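Local coordinates for dual specificity protein phosphatase 12 (Homo sapiens, PDB 4KI9), which removes phosphate from phosphotyrosine and from phosphoserine or phosphothreonine residues of proteins, this chain being its catalytic domain, at residues V54-L57 with E61-L64; A98-F103 with E117-L122; S66-A71 with W134-Y139. The protein carries 2 engineered substitutions. All blocks are in the same frame, centred on the assembly; numbering follows the deposited sequence.

Interaction 1 (V54-L57 with E61-L64)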
ATOM      1  N   VAL A  54      -4.172  -1.688  -8.358  1.00 22.00           N
ATOM      2  CA  VAL A  54      -2.785  -2.093  -8.556  1.00 23.95           C
ATOM      3  C   VAL A  54      -2.775  -3.620  -8.605  1.00 20.03           C
ATOM      4  O   VAL A  54      -2.867  -4.275  -7.569  1.00 19.76           O
ATOM      5  CB  VAL A  54      -1.864  -1.576  -7.412  1.00 18.81           C
ATOM      6  CG1 VAL A  54      -0.447  -2.159  -7.539  1.00 23.14           C
ATOM      7  CG2 VAL A  54      -1.814  -0.010  -7.409  1.00 15.78           C
ATOM      8  N   PRO A  55      -2.728  -4.187  -9.818  1.00 19.34           N
ATOM      9  CA  PRO A  55      -2.833  -5.645  -9.962  1.00 22.29           C
ATOM     10  C   PRO A  55      -1.568  -6.292  -9.454  1.00 24.51           C
ATOM     11  O   PRO A  55      -0.478  -5.919  -9.876  1.00 28.91           O
ATOM     12  CB  PRO A  55      -2.992  -5.851 -11.476  1.00 27.80           C
ATOM     13  CG  PRO A  55      -2.389  -4.621 -12.090  1.00 29.33           C
ATOM     14  CD  PRO A  55      -2.685  -3.498 -11.122  1.00 25.30           C
ATOM     15  N   ALA A  56      -1.720  -7.227  -8.529  1.00 21.40           N
ATOM     16  CA  ALA A  56      -0.571  -7.827  -7.874  1.00 23.16           C
ATOM     17  C   ALA A  56      -0.986  -9.094  -7.147  1.00 27.96           C
ATOM     18  O   ALA A  56      -2.029  -9.138  -6.494  1.00 27.89           O
ATOM     19  CB  ALA A  56       0.043  -6.850  -6.893  1.00 20.75           C
ATOM     20  N   LEU A  57      -0.157 -10.123  -7.269  1.00 26.09           N
ATOM     21  CA  LEU A  57      -0.331 -11.332  -6.494  1.00 25.52           C
ATOM     22  C   LEU A  57       0.487 -11.203  -5.216  1.00 32.14           C
ATOM     23  O   LEU A  57       1.486 -10.468  -5.169  1.00 28.87           O
ATOM     24  CB  LEU A  57       0.131 -12.548  -7.293  1.00 30.21           C
ATOM     25  CG  LEU A  57      -0.607 -12.874  -8.598  1.00 34.56           C
ATOM     26  CD1 LEU A  57       0.124 -13.971  -9.365  1.00 37.92           C
ATOM     27  CD2 LEU A  57      -2.039 -13.297  -8.326  1.00 36.51           C
ATOM     28  N   GLU A  61       7.884 -12.751  -5.616  1.00 24.03           N
ATOM     29  CA  GLU A  61       8.310 -12.403  -6.973  1.00 32.71           C
ATOM     30  C   GLU A  61       7.521 -11.225  -7.533  1.00 30.77           C
ATOM     31  O   GLU A  61       7.918 -10.641  -8.542  1.00 31.36           O
ATOM     32  CB  GLU A  61       8.186 -13.582  -7.943  1.00 37.92           C
ATOM     33  CG  GLU A  61       8.531 -14.932  -7.355  1.00 48.12           C
ATOM     34  CD  GLU A  61       7.329 -15.573  -6.699  1.00 53.70           C
ATOM     35  OE1 GLU A  61       6.390 -15.962  -7.430  1.00 61.32           O
ATOM     36  OE2 GLU A  61       7.312 -15.662  -5.455  1.00 47.78           O
ATOM     37  N   THR A  62       6.401 -10.885  -6.900  1.00 25.00           N
ATOM     38  CA  THR A  62       5.593  -9.768  -7.386  1.00 25.01           C
ATOM     39  C   THR A  62       6.352  -8.465  -7.232  1.00 25.66           C
ATOM     40  O   THR A  62       6.891  -8.182  -6.168  1.00 23.40           O
ATOM     41  CB  THR A  62       4.245  -9.657  -6.648  1.00 21.65           C
ATOM     42  OG1 THR A  62       3.459 -10.825  -6.915  1.00 28.36           O
ATOM     43  CG2 THR A  62       3.484  -8.430  -7.117  1.00 22.24           C
ATOM     44  N   ASP A  63       6.407  -7.680  -8.305  1.00 22.53           N
ATOM     45  CA  ASP A  63       7.035  -6.369  -8.249  1.00 19.93           C
ATOM     46  C   ASP A  63       6.024  -5.317  -7.813  1.00 22.45           C
ATOM     47  O   ASP A  63       5.299  -4.760  -8.641  1.00 25.10           O
ATOM     48  CB  ASP A  63       7.634  -6.001  -9.612  1.00 20.04           C
ATOM     49  CG  ASP A  63       8.260  -4.613  -9.624  1.00 22.52           C
ATOM     50  OD1 ASP A  63       8.422  -4.002  -8.550  1.00 22.89           O
ATOM     51  OD2 ASP A  63       8.622  -4.129 -10.717  1.00 21.64           O
ATOM     52  N   LEU A  64       5.975  -5.051  -6.510  1.00 18.82           N
ATOM     53  CA  LEU A  64       5.197  -3.939  -5.984  1.00 23.80           C
ATOM     54  C   LEU A  64       6.001  -2.648  -6.046  1.00 20.96           C
ATOM     55  O   LEU A  64       5.441  -1.549  -6.205  1.00 18.82           O
ATOM     56  CB  LEU A  64       4.806  -4.199  -4.534  1.00 26.57           C
ATOM     57  CG  LEU A  64       3.436  -4.777  -4.195  1.00 30.77           C
ATOM     58  CD1 LEU A  64       3.164  -4.488  -2.742  1.00 26.37           C
ATOM     59  CD2 LEU A  64       2.340  -4.195  -5.070  1.00 25.82           C
TER
HETATM   60  O   HOH W   1       2.462  -5.325  -9.161  1.00 37.84           O
HETATM   61  O   HOH W   2       1.447 -10.033  -9.580  1.00 28.93           O
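L57 and T62 bring their backbones together where the chain turns back after edge strand 50-55, with L57 CA and T62 CA 6.2 Å apart. This is the loop after the edge strand of the dual specificity phosphatase fold, which in this family usually carries the general acid. T62 closes it with a single direct hydrogen bond, OG1 donating to L57 O over 2.7 Å. The hydroxyl comes from above the carbonyl plane, 46° out of it, with a C=O...donor angle of 120°. A first torsion of -64° sets OG1 beside the backbone N of T62 and turns CG2 the other way, against A56 CB at 3.8 Å. L64 CD2 packs against A56 CB at 4.0 Å and also meets V54 CG1, making a small apolar seam beside the polar closure. The A56 carbonyl oxygen accepts a hydrogen bond from R95 NH1, so the turn abuts a substrate-binding arginine. Two waters join the segments: one takes the N-H of L57 and donates only weakly to T62 OG1, whereas the other donates to D63 O at 2.9 Å and to P55 O at 3.1 Å.

Interaction 2 (A98-F103 with E117-L122)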
ATOM      1  N   ALA A  98       1.973  -3.679   2.832  1.00 22.60           N
ATOM      2  CA  ALA A  98       3.133  -3.101   2.146  1.00 22.49           C
ATOM      3  C   ALA A  98       2.855  -1.681   1.617  1.00 21.21           C
ATOM      4  O   ALA A  98       3.683  -0.768   1.761  1.00 18.13           O
ATOM      5  CB  ALA A  98       3.587  -4.015   1.013  1.00 18.33           C
ATOM      6  N   ILE A  99       1.687  -1.489   1.017  1.00 18.37           N
ATOM      7  CA  ILE A  99       1.336  -0.174   0.476  1.00 21.52           C
ATOM      8  C   ILE A  99       1.227   0.866   1.584  1.00 19.81           C
ATOM      9  O   ILE A  99       1.744   1.976   1.462  1.00 18.29           O
ATOM     10  CB  ILE A  99       0.009  -0.213  -0.324  1.00 20.58           C
ATOM     11  CG1 ILE A  99       0.159  -1.082  -1.574  1.00 26.55           C
ATOM     12  CG2 ILE A  99      -0.444   1.192  -0.721  1.00 16.98           C
ATOM     13  CD1 ILE A  99       1.308  -0.675  -2.493  1.00 28.58           C
ATOM     14  N   ILE A 100       0.532   0.521   2.662  1.00 21.09           N
ATOM     15  CA  ILE A 100       0.411   1.449   3.790  1.00 21.28           C
ATOM     16  C   ILE A 100       1.785   1.808   4.344  1.00 25.60           C
ATOM     17  O   ILE A 100       2.081   2.980   4.599  1.00 22.09           O
ATOM     18  CB  ILE A 100      -0.446   0.844   4.920  1.00 25.32           C
ATOM     19  CG1 ILE A 100      -1.886   0.688   4.448  1.00 21.46           C
ATOM     20  CG2 ILE A 100      -0.403   1.736   6.161  1.00 26.37           C
ATOM     21  CD1 ILE A 100      -2.562   2.025   4.172  1.00 24.88           C
ATOM     22  N   THR A 101       2.627   0.790   4.517  1.00 26.66           N
ATOM     23  CA  THR A 101       3.972   1.004   5.035  1.00 24.62           C
ATOM     24  C   THR A 101       4.740   1.968   4.133  1.00 21.79           C
ATOM     25  O   THR A 101       5.386   2.903   4.619  1.00 23.43           O
ATOM     26  CB  THR A 101       4.739  -0.318   5.212  1.00 24.61           C
ATOM     27  OG1 THR A 101       3.976  -1.204   6.047  1.00 26.14           O
ATOM     28  CG2 THR A 101       6.114  -0.070   5.875  1.00 23.64           C
ATOM     29  N   ALA A 102       4.633   1.771   2.818  1.00 16.60           N
ATOM     30  CA  ALA A 102       5.326   2.643   1.880  1.00 20.92           C
ATOM     31  C   ALA A 102       4.835   4.081   2.033  1.00 16.08           C
ATOM     32  O   ALA A 102       5.619   5.035   1.986  1.00 19.01           O
ATOM     33  CB  ALA A 102       5.133   2.154   0.445  1.00 19.81           C
ATOM     34  N   PHE A 103       3.538   4.238   2.221  1.00 16.65           N
ATOM     35  CA  PHE A 103       2.970   5.575   2.401  1.00 19.70           C
ATOM     36  C   PHE A 103       3.497   6.249   3.668  1.00 19.91           C
ATOM     37  O   PHE A 103       3.862   7.425   3.666  1.00 19.22           O
ATOM     38  CB  PHE A 103       1.453   5.479   2.483  1.00 18.35           C
ATOM     39  CG  PHE A 103       0.790   6.785   2.810  1.00 22.72           C
ATOM     40  CD1 PHE A 103       0.508   7.703   1.799  1.00 15.42           C
ATOM     41  CD2 PHE A 103       0.458   7.098   4.121  1.00 21.70           C
ATOM     42  CE1 PHE A 103      -0.104   8.906   2.101  1.00 18.66           C
ATOM     43  CE2 PHE A 103      -0.136   8.294   4.428  1.00 24.34           C
ATOM     44  CZ  PHE A 103      -0.424   9.202   3.415  1.00 23.91           C
ATOM     45  N   GLU A 117       6.863  -1.288  12.015  1.00 44.20           N
ATOM     46  CA  GLU A 117       6.661  -1.502  13.447  1.00 49.10           C
ATOM     47  C   GLU A 117       5.358  -0.845  13.909  1.00 48.93           C
ATOM     48  O   GLU A 117       4.616  -1.410  14.713  1.00 46.66           O
ATOM     49  CB  GLU A 117       7.858  -0.954  14.228  1.00 56.86           C
ATOM     50  CG  GLU A 117       7.722  -0.969  15.737  1.00 65.81           C
ATOM     51  CD  GLU A 117       8.815  -0.155  16.404  1.00 77.72           C
ATOM     52  OE1 GLU A 117       9.990  -0.287  15.996  1.00 80.50           O
ATOM     53  OE2 GLU A 117       8.499   0.629  17.324  1.00 85.39           O
ATOM     54  N   LYS A 118       5.071   0.336  13.370  1.00 48.89           N
ATOM     55  CA  LYS A 118       3.837   1.042  13.686  1.00 44.40           C
ATOM     56  C   LYS A 118       2.605   0.254  13.268  1.00 45.82           C
ATOM     57  O   LYS A 118       1.625   0.184  14.005  1.00 49.96           O
ATOM     58  CB  LYS A 118       3.814   2.416  13.019  1.00 46.80           C
ATOM     59  CG  LYS A 118       4.594   3.480  13.759  1.00 51.99           C
ATOM     60  CD  LYS A 118       4.520   4.819  13.030  1.00 53.24           C
ATOM     61  CE  LYS A 118       5.101   5.938  13.884  1.00 59.26           C
ATOM     62  NZ  LYS A 118       5.408   7.170  13.100  1.00 60.61           N
ATOM     63  N   LEU A 119       2.652  -0.333  12.078  1.00 43.88           N
ATOM     64  CA  LEU A 119       1.537  -1.129  11.583  1.00 38.22           C
ATOM     65  C   LEU A 119       1.341  -2.402  12.389  1.00 36.56           C
ATOM     66  O   LEU A 119       0.211  -2.828  12.633  1.00 40.20           O
ATOM     67  CB  LEU A 119       1.763  -1.516  10.123  1.00 40.41           C
ATOM     68  CG  LEU A 119       1.059  -0.677   9.068  1.00 40.99           C
ATOM     69  CD1 LEU A 119       1.130  -1.386   7.734  1.00 40.23           C
ATOM     70  CD2 LEU A 119      -0.380  -0.436   9.474  1.00 41.13           C
ATOM     71  N   GLN A 120       2.448  -3.034  12.759  1.00 34.53           N
ATOM     72  CA  GLN A 120       2.381  -4.302  13.480  1.00 40.52           C
ATOM     73  C   GLN A 120       1.830  -4.121  14.889  1.00 46.18           C
ATOM     74  O   GLN A 120       1.162  -5.010  15.413  1.00 47.11           O
ATOM     75  CB  GLN A 120       3.740  -5.008  13.489  1.00 38.01           C
ATOM     76  CG  GLN A 120       4.205  -5.370  12.088  1.00 46.21           C
ATOM     77  CD  GLN A 120       5.286  -6.428  12.074  1.00 48.86           C
ATOM     78  OE1 GLN A 120       5.057  -7.558  11.642  1.00 47.09           O
ATOM     79  NE2 GLN A 120       6.477  -6.063  12.526  1.00 46.26           N
ATOM     80  N   ILE A 121       2.100  -2.967  15.490  1.00 47.43           N
ATOM     81  CA  ILE A 121       1.477  -2.604  16.757  1.00 51.74           C
ATOM     82  C   ILE A 121      -0.037  -2.558  16.574  1.00 49.81           C
ATOM     83  O   ILE A 121      -0.788  -3.093  17.385  1.00 46.99           O
ATOM     84  CB  ILE A 121       1.975  -1.234  17.256  1.00 58.62           C
ATOM     85  CG1 ILE A 121       3.349  -1.372  17.911  1.00 59.49           C
ATOM     86  CG2 ILE A 121       0.993  -0.627  18.246  1.00 64.78           C
ATOM     87  CD1 ILE A 121       3.917  -0.056  18.416  1.00 61.95           C
ATOM     88  N   LEU A 122      -0.473  -1.938  15.483  1.00 40.97           N
ATOM     89  CA  LEU A 122      -1.896  -1.780  15.193  1.00 46.59           C
ATOM     90  C   LEU A 122      -2.552  -3.106  14.834  1.00 48.43           C
ATOM     91  O   LEU A 122      -3.695  -3.371  15.210  1.00 47.71           O
ATOM     92  CB  LEU A 122      -2.104  -0.781  14.048  1.00 46.42           C
ATOM     93  CG  LEU A 122      -2.308   0.673  14.471  1.00 59.01           C
ATOM     94  CD1 LEU A 122      -3.592   0.808  15.276  1.00 61.71           C
ATOM     95  CD2 LEU A 122      -1.122   1.187  15.276  1.00 65.97           C
TER
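L119 carries the contact from helix 112-122, pushing its branched end between I100 and T101 of helix 95-108, and the closest CA pair, T101 with L119, is 7.3 Å apart. The helices belong to the protein tyrosine phosphatase fold, and helix 95-108 begins at R95, the last residue of the substrate-binding loop. CD1 of L119 does most of the touching: it lies 3.8 Å from I100 CG2 and a short 3.3 Å from T101 OG1. L119 CD2 also approaches the isoleucine, 4.0 Å from I100 CG2, so both branches of the leucine straddle that methyl. The two side chains cross at about a right angle. I100 offers CG2 because its chi1 of -67° holds that branch anti to the backbone N, while the CG1 branch leads away from L119. No hydrogen bond joins the two helices here. The T101 hydroxyl, although it touches a methyl, is hydrogen-bonded to V97 O one turn earlier, so this buried polar atom is satisfied within its own helix. Around the contact, I100 and L119 both rest on F10 of strand 8-11, and I100 also meets L8. T101 leans instead on L136 of helix 130-141, which places helix 95-108 between the sheet and that helix.

Interaction 3 (S66-A71 with W134-Y139). Engineered in segment 66-71: A71 (natural residue Cys).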
ATOM      1  N   SER A  66       7.805  -1.061  -8.160  1.00 15.39           N
ATOM      2  CA  SER A  66       7.649  -0.189  -9.316  1.00 17.69           C
ATOM      3  C   SER A  66       6.360   0.632  -9.260  1.00 19.36           C
ATOM      4  O   SER A  66       6.266   1.675  -9.897  1.00 16.32           O
ATOM      5  CB  SER A  66       7.699  -1.014 -10.610  1.00 22.22           C
ATOM      6  OG  SER A  66       8.984  -1.615 -10.771  1.00 25.99           O
ATOM      7  N   HIS A  67       5.382   0.162  -8.483  1.00 18.10           N
ATOM      8  CA  HIS A  67       4.080   0.841  -8.352  1.00 17.47           C
ATOM      9  C   HIS A  67       3.922   1.724  -7.112  1.00 18.67           C
ATOM     10  O   HIS A  67       2.879   2.367  -6.935  1.00 15.17           O
ATOM     11  CB  HIS A  67       2.952  -0.196  -8.363  1.00 15.07           C
ATOM     12  CG  HIS A  67       2.955  -1.057  -9.577  1.00 23.00           C
ATOM     13  ND1 HIS A  67       3.683  -2.225  -9.655  1.00 36.45           N
ATOM     14  CD2 HIS A  67       2.372  -0.897 -10.787  1.00 24.31           C
ATOM     15  CE1 HIS A  67       3.514  -2.765 -10.847  1.00 32.58           C
ATOM     16  NE2 HIS A  67       2.724  -1.980 -11.555  1.00 33.94           N
ATOM     17  N   LEU A  68       4.942   1.764  -6.257  1.00 16.25           N
ATOM     18  CA  LEU A  68       4.810   2.417  -4.959  1.00 15.80           C
ATOM     19  C   LEU A  68       4.607   3.929  -5.029  1.00 18.26           C
ATOM     20  O   LEU A  68       3.815   4.467  -4.271  1.00 19.67           O
ATOM     21  CB  LEU A  68       5.999   2.087  -4.026  1.00 13.69           C
ATOM     22  CG  LEU A  68       6.118   0.637  -3.550  1.00 16.47           C
ATOM     23  CD1 LEU A  68       7.381   0.436  -2.659  1.00 17.50           C
ATOM     24  CD2 LEU A  68       4.833   0.190  -2.839  1.00 19.07           C
ATOM     25  N   ASP A  69       5.334   4.624  -5.899  1.00 15.54           N
ATOM     26  CA  ASP A  69       5.126   6.060  -6.016  1.00 15.44           C
ATOM     27  C   ASP A  69       3.707   6.401  -6.510  1.00 16.33           C
ATOM     28  O   ASP A  69       3.109   7.334  -6.007  1.00 14.99           O
ATOM     29  CB  ASP A  69       6.183   6.720  -6.896  1.00 22.09           C
ATOM     30  CG  ASP A  69       7.516   6.947  -6.156  1.00 23.03           C
ATOM     31  OD1 ASP A  69       8.525   7.197  -6.831  1.00 27.49           O
ATOM     32  OD2 ASP A  69       7.558   6.878  -4.913  1.00 19.76           O
ATOM     33  N   ARG A  70       3.176   5.628  -7.461  1.00 14.47           N
ATOM     34  CA  ARG A  70       1.793   5.816  -7.943  1.00 17.39           C
ATOM     35  C   ARG A  70       0.783   5.577  -6.817  1.00 20.75           C
ATOM     36  O   ARG A  70      -0.170   6.340  -6.624  1.00 15.42           O
ATOM     37  CB  ARG A  70       1.483   4.825  -9.070  1.00 17.46           C
ATOM     38  CG  ARG A  70       2.129   5.113 -10.434  1.00 19.84           C
ATOM     39  CD  ARG A  70       2.015   3.844 -11.331  1.00 23.60           C
ATOM     40  NE  ARG A  70       2.310   4.127 -12.730  1.00 32.30           N
ATOM     41  CZ  ARG A  70       2.067   3.300 -13.752  1.00 41.32           C
ATOM     42  NH1 ARG A  70       1.515   2.100 -13.560  1.00 39.90           N
ATOM     43  NH2 ARG A  70       2.382   3.680 -14.985  1.00 33.05           N
ATOM     44  N   ALA A  71       0.993   4.508  -6.071  1.00 15.75           N
ATOM     45  CA  ALA A  71       0.085   4.152  -4.996  1.00 15.03           C
ATOM     46  C   ALA A  71       0.120   5.226  -3.921  1.00 13.30           C
ATOM     47  O   ALA A  71      -0.926   5.694  -3.464  1.00 16.86           O
ATOM     48  CB  ALA A  71       0.491   2.802  -4.400  1.00 14.92           C
ATOM     49  N   TRP A 134      11.848  -6.678   1.376  1.00 25.52           N
ATOM     50  CA  TRP A 134      13.063  -6.328   0.644  1.00 29.00           C
ATOM     51  C   TRP A 134      12.828  -5.126  -0.283  1.00 23.79           C
ATOM     52  O   TRP A 134      13.631  -4.189  -0.333  1.00 24.90           O
ATOM     53  CB  TRP A 134      13.561  -7.549  -0.137  1.00 29.62           C
ATOM     54  CG  TRP A 134      14.649  -7.275  -1.124  1.00 30.39           C
ATOM     55  CD1 TRP A 134      14.563  -7.364  -2.492  1.00 33.83           C
ATOM     56  CD2 TRP A 134      15.988  -6.877  -0.830  1.00 31.44           C
ATOM     57  NE1 TRP A 134      15.777  -7.048  -3.058  1.00 38.12           N
ATOM     58  CE2 TRP A 134      16.664  -6.742  -2.061  1.00 35.46           C
ATOM     59  CE3 TRP A 134      16.685  -6.623   0.356  1.00 41.56           C
ATOM     60  CZ2 TRP A 134      18.004  -6.363  -2.136  1.00 47.68           C
ATOM     61  CZ3 TRP A 134      18.015  -6.244   0.279  1.00 49.02           C
ATOM     62  CH2 TRP A 134      18.661  -6.117  -0.959  1.00 47.09           C
ATOM     63  N   GLN A 135      11.711  -5.145  -0.996  1.00 22.45           N
ATOM     64  CA  GLN A 135      11.346  -4.028  -1.876  1.00 17.59           C
ATOM     65  C   GLN A 135      11.220  -2.707  -1.135  1.00 18.53           C
ATOM     66  O   GLN A 135      11.655  -1.673  -1.631  1.00 24.24           O
ATOM     67  CB  GLN A 135      10.059  -4.351  -2.667  1.00 16.61           C
ATOM     68  CG  GLN A 135      10.301  -5.415  -3.751  1.00 19.49           C
ATOM     69  CD  GLN A 135       9.017  -6.006  -4.297  1.00 25.57           C
ATOM     70  OE1 GLN A 135       8.052  -5.288  -4.580  1.00 25.15           O
ATOM     71  NE2 GLN A 135       8.995  -7.323  -4.445  1.00 24.39           N
ATOM     72  N   LEU A 136      10.636  -2.726   0.056  1.00 21.25           N
ATOM     73  CA  LEU A 136      10.549  -1.494   0.838  1.00 21.46           C
ATOM     74  C   LEU A 136      11.916  -1.022   1.337  1.00 24.39           C
ATOM     75  O   LEU A 136      12.144   0.179   1.504  1.00 22.41           O
ATOM     76  CB  LEU A 136       9.572  -1.645   2.004  1.00 21.99           C
ATOM     77  CG  LEU A 136       8.108  -1.709   1.583  1.00 26.96           C
ATOM     78  CD1 LEU A 136       7.236  -1.981   2.794  1.00 24.12           C
ATOM     79  CD2 LEU A 136       7.697  -0.406   0.916  1.00 22.82           C
ATOM     80  N   LYS A 137      12.831  -1.962   1.571  1.00 22.26           N
ATOM     81  CA  LYS A 137      14.194  -1.583   1.935  1.00 21.97           C
ATOM     82  C   LYS A 137      14.867  -0.882   0.762  1.00 22.22           C
ATOM     83  O   LYS A 137      15.556   0.122   0.944  1.00 18.67           O
ATOM     84  CB  LYS A 137      14.996  -2.812   2.409  1.00 23.64           C
ATOM     85  CG  LYS A 137      14.522  -3.281   3.772  1.00 30.89           C
ATOM     86  CD  LYS A 137      15.296  -4.489   4.287  1.00 37.23           C
ATOM     87  CE  LYS A 137      14.716  -4.938   5.614  1.00 44.47           C
ATOM     88  NZ  LYS A 137      15.040  -6.354   5.922  1.00 51.41           N
ATOM     89  N   LEU A 138      14.625  -1.385  -0.450  1.00 17.65           N
ATOM     90  CA  LEU A 138      15.142  -0.738  -1.653  1.00 22.78           C
ATOM     91  C   LEU A 138      14.543   0.652  -1.832  1.00 19.94           C
ATOM     92  O   LEU A 138      15.244   1.587  -2.190  1.00 21.23           O
ATOM     93  CB  LEU A 138      14.845  -1.575  -2.893  1.00 19.56           C
ATOM     94  CG  LEU A 138      15.447  -2.986  -2.896  1.00 27.55           C
ATOM     95  CD1 LEU A 138      15.309  -3.576  -4.263  1.00 22.00           C
ATOM     96  CD2 LEU A 138      16.910  -2.983  -2.457  1.00 28.95           C
ATOM     97  N   TYR A 139      13.237   0.762  -1.603  1.00 21.50           N
ATOM     98  CA  TYR A 139      12.520   2.038  -1.633  1.00 20.39           C
ATOM     99  C   TYR A 139      13.178   3.078  -0.716  1.00 20.62           C
ATOM    100  O   TYR A 139      13.436   4.196  -1.139  1.00 17.52           O
ATOM    101  CB  TYR A 139      11.070   1.800  -1.208  1.00 18.33           C
ATOM    102  CG  TYR A 139      10.055   2.886  -1.554  1.00 17.40           C
ATOM    103  CD1 TYR A 139       9.924   3.366  -2.857  1.00 17.53           C
ATOM    104  CD2 TYR A 139       9.176   3.360  -0.585  1.00 17.86           C
ATOM    105  CE1 TYR A 139       8.960   4.323  -3.180  1.00 21.35           C
ATOM    106  CE2 TYR A 139       8.210   4.323  -0.893  1.00 21.34           C
ATOM    107  CZ  TYR A 139       8.103   4.786  -2.190  1.00 25.23           C
ATOM    108  OH  TYR A 139       7.149   5.727  -2.502  1.00 26.41           O
TER
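Y139 of helix 130-141 reaches across to L68 and D69 in the first turn of helix 68-80, joining two helices of the protein tyrosine phosphatase fold that are distant in sequence. With chi1 at -163° its CG stands anti to the backbone N, which sends the ring out from the helix toward its partners. CB begins the contact, 4.2 Å from L68 CD1. Next comes the ring, one face of which lies against this methyl: L68 CD1 is 3.9 Å from the ring centroid and 15° off the normal, a CH-pi contact shifted toward the CG side. Farther along, CE1 has L68 CB at 3.8 Å, so the leucine follows the ring almost from end to end. At the tip, OH donates to D69 OD2 over 2.7 Å. The acceptor sits at the ring edge, in its plane, and the hydroxyl approaches nearly in line with the CG-OD2 bond, with the carboxylate turned 53° from the ring. K106 NZ also forms a salt bridge to this OD2, and V146 N bonds to OD1; the lysine's positive charge probably helps keep the aspartate ionised. A phenylalanine in place of Y139 could still lie over L68 but would probably leave D69 OD2 without its neutral donor, the carboxylate then relying on K106 and V146. L136, one helical turn before the tyrosine, completes the apolar side: its CD2 comes within 3.7 Å of L68 CD1, the two leucine side chains crossing at about a right angle.

In the fold
All three contacts are largely buried, but interaction 1 reaches the surface at L57 and relies on a hydroxyl-to-carbonyl bond and waters, in a turn close to the substrate-binding R95. Interaction 2, across the chain's centre from it, is helix packing without a direct polar link. Interaction 3 mixes both kinds, an apolar face with a polar tip. They share a core: helix 95-108 touches interaction 3 through I99 and A102, which pack on L68 CD2, and meets interaction 1 where A98 CB lies against L64 CD1. Q135, from helix 130-141, bonds T62 O and L64 N, tying the loop of interaction 1 to a helix of interaction 3.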